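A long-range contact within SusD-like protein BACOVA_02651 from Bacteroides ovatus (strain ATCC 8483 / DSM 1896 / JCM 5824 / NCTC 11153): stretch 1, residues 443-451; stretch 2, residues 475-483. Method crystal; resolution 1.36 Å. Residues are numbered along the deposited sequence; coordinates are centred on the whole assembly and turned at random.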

# COMPACT_ATOMS: atom_id res chain seq x y z
N GLN A 443 -6.26 -18.95 -4.46
CA GLN A 443 -6.72 -17.66 -4.97
C GLN A 443 -7.00 -17.68 -6.48
O GLN A 443 -7.40 -16.69 -7.05
N TRP A 444 -6.77 -18.83 -7.11
CA TRP A 444 -6.99 -18.97 -8.56
C TRP A 444 -6.21 -17.91 -9.33
O TRP A 444 -6.72 -17.28 -10.26
N ARG A 445 -4.97 -17.70 -8.92
CA ARG A 445 -4.14 -16.68 -9.53
C ARG A 445 -3.89 -16.97 -11.00
O ARG A 445 -3.53 -18.09 -11.38
N GLY A 446 -4.11 -15.96 -11.83
CA GLY A 446 -3.91 -16.09 -13.27
C GLY A 446 -5.16 -16.53 -14.03
O GLY A 446 -5.18 -16.43 -15.25
N TYR A 447 -6.17 -17.01 -13.32
CA TYR A 447 -7.47 -17.26 -13.93
C TYR A 447 -8.20 -15.94 -14.07
O TYR A 447 -8.20 -15.13 -13.15
N ARG A 448 -8.82 -15.73 -15.21
CA ARG A 448 -9.59 -14.52 -15.49
C ARG A 448 -10.73 -15.00 -16.36
O ARG A 448 -10.78 -16.17 -16.73
N THR A 449 -11.67 -14.12 -16.68
CA THR A 449 -12.83 -14.56 -17.44
C THR A 449 -13.38 -13.41 -18.27
O THR A 449 -13.20 -12.25 -17.92
N ASP A 450 -14.01 -13.75 -19.39
CA ASP A 450 -14.42 -12.76 -20.38
C ASP A 450 -15.55 -11.87 -19.92
O ASP A 450 -15.59 -10.69 -20.28
N ALA A 451 -16.49 -12.42 -19.16
CA ALA A 451 -17.68 -11.69 -18.79
C ALA A 451 -18.03 -11.82 -17.32
O ALA A 451 -18.15 -12.92 -16.78
N GLY A 475 -19.67 -19.98 -15.06
CA GLY A 475 -18.95 -20.88 -14.17
C GLY A 475 -17.50 -21.10 -14.54
O GLY A 475 -17.07 -20.72 -15.63
N PRO A 476 -16.73 -21.73 -13.63
CA PRO A 476 -15.28 -21.93 -13.80
C PRO A 476 -14.86 -22.65 -15.07
O PRO A 476 -13.73 -22.45 -15.52
N GLU A 477 -15.72 -23.48 -15.64
CA GLU A 477 -15.34 -24.18 -16.86
C GLU A 477 -15.17 -23.19 -18.02
O GLU A 477 -14.55 -23.51 -19.04
N TYR A 478 -15.70 -21.98 -17.86
CA TYR A 478 -15.62 -20.96 -18.90
C TYR A 478 -14.57 -19.89 -18.61
O TYR A 478 -14.41 -18.95 -19.40
N TYR A 479 -13.86 -20.02 -17.50
CA TYR A 479 -12.75 -19.11 -17.21
C TYR A 479 -11.61 -19.38 -18.16
O TYR A 479 -11.48 -20.48 -18.70
N THR A 480 -10.77 -18.37 -18.37
CA THR A 480 -9.53 -18.54 -19.10
C THR A 480 -8.47 -18.93 -18.08
O THR A 480 -8.16 -18.17 -17.17
N ALA A 481 -7.94 -20.15 -18.21
CA ALA A 481 -6.90 -20.61 -17.29
C ALA A 481 -5.54 -20.04 -17.68
O ALA A 481 -5.29 -19.74 -18.84
N PRO A 482 -4.66 -19.86 -16.69
CA PRO A 482 -3.32 -19.36 -16.99
C PRO A 482 -2.49 -20.38 -17.76
O PRO A 482 -2.80 -21.57 -17.71
N GLU A 483 -1.46 -19.92 -18.46
CA GLU A 483 -0.56 -20.81 -19.19
C GLU A 483 0.01 -21.85 -18.24
O GLU A 483 0.07 -23.04 -18.55

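The two stretches run antiparallel but pair through a single bridge, in which Arg448 N donates to Thr480 O (3.2 Å) and Thr480 N donates to Arg448 O (2.7 Å). The contact buries 552 Å², and the aromatic residues and prolines supply much of it.

Tyr447 is central. Its CA-to-CB bond points sideways, and chi1 in the m well (-76°) with chi2 at 77° lays the ring alongside stretch 2 so that one face receives Pro482 and Ala481. Pro482 CD lies 3.5 Å from the centroid of the Tyr447 ring, only 18° off the normal, and Ala481 CA lies 4.2 Å from the same centroid. These are CH-pi contacts: a proline CD next to the ring nitrogen carries slightly polarised hydrogens, well suited to an electron-rich face. The small Ala481 side chain adds a close apolar contact, its CB 3.6 Å from Tyr447 CE2. Tyr447 CA approaches Thr480 O at 3.4 Å in a CA-H...O contact.

Gly446 leaves room for Pro482, whose CB points toward stretch 1. A CB on Gly446 would come within 2.9 Å of Pro482 CB, and the positive phi of 91° in this type II turn from Trp444 to Tyr447 independently favours glycine.

The turn also presents Trp444, whose CB points toward stretch 2. Chi1 m (-68°) and chi2 57° carry the six-membered ring across to Pro476 and Tyr479: Trp444 CH2 lies 3.8 Å from Pro476 CB, and Trp444 CZ3 lies 3.8 Å from Tyr479 CD2. The two aromatic rings meet obliquely, with planes at 70° and centroids 5.8 Å apart. Tyr479, also m (-61°) but with chi2 near -6°, extends between Trp444 and Thr449; Thr449 OG1 is 3.4 Å from Tyr479 CD1. Tyr479 CB meets the edge of the Tyr447 ring, 4.2 Å from Tyr447 CD2.

Arg448 starts away from stretch 2, yet its p, t, t conformation brings the long chain back, setting a guanidinium face over Thr480, with Arg448 NH2 3.8 Å from Thr480 CG2. A flat cation can cover a methyl group while its edges remain free for polar partners. Thr480, in the m rotamer (-58°), keeps its hydroxyl near a bridging water. That water accepts from Asp450 N (2.9 Å) and donates to Tyr478 O (2.8 Å), while its hydrogen bond with Thr480 OG1 is weak at 3.3 Å. It thus links the stretches beyond the backbone bridge.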

# COMPACT_ATOMS: atom_id res chain seq x y z
CB GLN A 443 -5.70 -16.56 -4.66
CG GLN A 443 -5.71 -16.10 -3.22
CD GLN A 443 -4.71 -15.00 -2.98
OE1 GLN A 443 -3.53 -15.25 -2.76
NE2 GLN A 443 -5.18 -13.76 -3.04
CB TRP A 444 -8.48 -18.89 -8.92
CG TRP A 444 -9.32 -20.05 -8.44
CD1 TRP A 444 -9.46 -20.49 -7.16
CD2 TRP A 444 -10.15 -20.90 -9.24
NE1 TRP A 444 -10.33 -21.56 -7.11
CE2 TRP A 444 -10.76 -21.83 -8.38
CE3 TRP A 444 -10.43 -20.96 -10.61
CZ2 TRP A 444 -11.63 -22.81 -8.84
CZ3 TRP A 444 -11.31 -21.94 -11.07
CH2 TRP A 444 -11.89 -22.85 -10.18
CB ARG A 445 -2.81 -16.57 -8.77
CG ARG A 445 -2.94 -15.91 -7.42
CD ARG A 445 -1.79 -16.28 -6.50
NE ARG A 445 -1.82 -15.52 -5.25
CZ ARG A 445 -1.27 -14.31 -5.07
NH1 ARG A 445 -0.61 -13.73 -6.06
NH2 ARG A 445 -1.36 -13.72 -3.88
CB TYR A 447 -8.33 -18.19 -13.09
CG TYR A 447 -7.95 -19.64 -13.15
CD1 TYR A 447 -6.86 -20.12 -12.46
CD2 TYR A 447 -8.71 -20.53 -13.90
CE1 TYR A 447 -6.52 -21.47 -12.52
CE2 TYR A 447 -8.39 -21.86 -13.95
CZ TYR A 447 -7.29 -22.33 -13.27
OH TYR A 447 -6.98 -23.67 -13.33
CB ARG A 448 -8.73 -13.48 -16.20
CG ARG A 448 -8.14 -14.01 -17.49
CD ARG A 448 -7.05 -13.14 -18.04
NE ARG A 448 -6.26 -13.83 -19.06
CZ ARG A 448 -6.46 -13.73 -20.37
NH1 ARG A 448 -7.44 -12.98 -20.85
NH2 ARG A 448 -5.68 -14.40 -21.21
CB THR A 449 -13.88 -15.18 -16.49
OG1 THR A 449 -14.69 -16.11 -17.22
CG2 THR A 449 -14.74 -14.12 -15.82
CB ASP A 450 -14.90 -13.45 -21.65
CG ASP A 450 -13.77 -13.93 -22.52
OD1 ASP A 450 -12.62 -13.48 -22.36
OD2 ASP A 450 -14.07 -14.76 -23.42
CB ALA A 451 -18.88 -12.14 -19.64
CB PRO A 476 -14.89 -22.74 -12.57
CG PRO A 476 -15.94 -22.42 -11.57
CD PRO A 476 -17.20 -22.29 -12.36
CB GLU A 477 -16.37 -25.27 -17.21
CG GLU A 477 -17.79 -24.76 -17.45
CD GLU A 477 -18.63 -24.67 -16.19
OE1 GLU A 477 -18.07 -24.46 -15.09
OE2 GLU A 477 -19.87 -24.81 -16.29
CB TYR A 478 -16.98 -20.29 -19.08
CG TYR A 478 -18.04 -21.26 -19.53
CD1 TYR A 478 -18.02 -21.77 -20.82
CD2 TYR A 478 -19.04 -21.68 -18.67
CE1 TYR A 478 -18.98 -22.67 -21.24
CE2 TYR A 478 -20.00 -22.59 -19.08
CZ TYR A 478 -19.96 -23.07 -20.36
OH TYR A 478 -20.92 -23.97 -20.78
CB TYR A 479 -12.22 -19.29 -15.78
CG TYR A 479 -13.19 -19.04 -14.64
CD1 TYR A 479 -14.47 -18.55 -14.85
CD2 TYR A 479 -12.80 -19.32 -13.33
CE1 TYR A 479 -15.33 -18.35 -13.79
CE2 TYR A 479 -13.65 -19.12 -12.28
CZ TYR A 479 -14.91 -18.64 -12.51
OH TYR A 479 -15.75 -18.45 -11.44
CB THR A 480 -9.13 -17.23 -19.82
OG1 THR A 480 -10.18 -16.84 -20.71
CG2 THR A 480 -7.84 -17.41 -20.59
CB ALA A 481 -6.86 -22.13 -17.25
CB PRO A 482 -2.72 -19.11 -15.60
CG PRO A 482 -3.53 -19.95 -14.68
CD PRO A 482 -4.90 -19.97 -15.24
CB GLU A 483 0.58 -20.03 -19.85
CG GLU A 483 0.14 -19.09 -20.96
CD GLU A 483 1.32 -18.48 -21.70
OE1 GLU A 483 2.46 -18.57 -21.19
OE2 GLU A 483 1.11 -17.92 -22.79
O HOH W 1 -13.44 -16.46 -20.25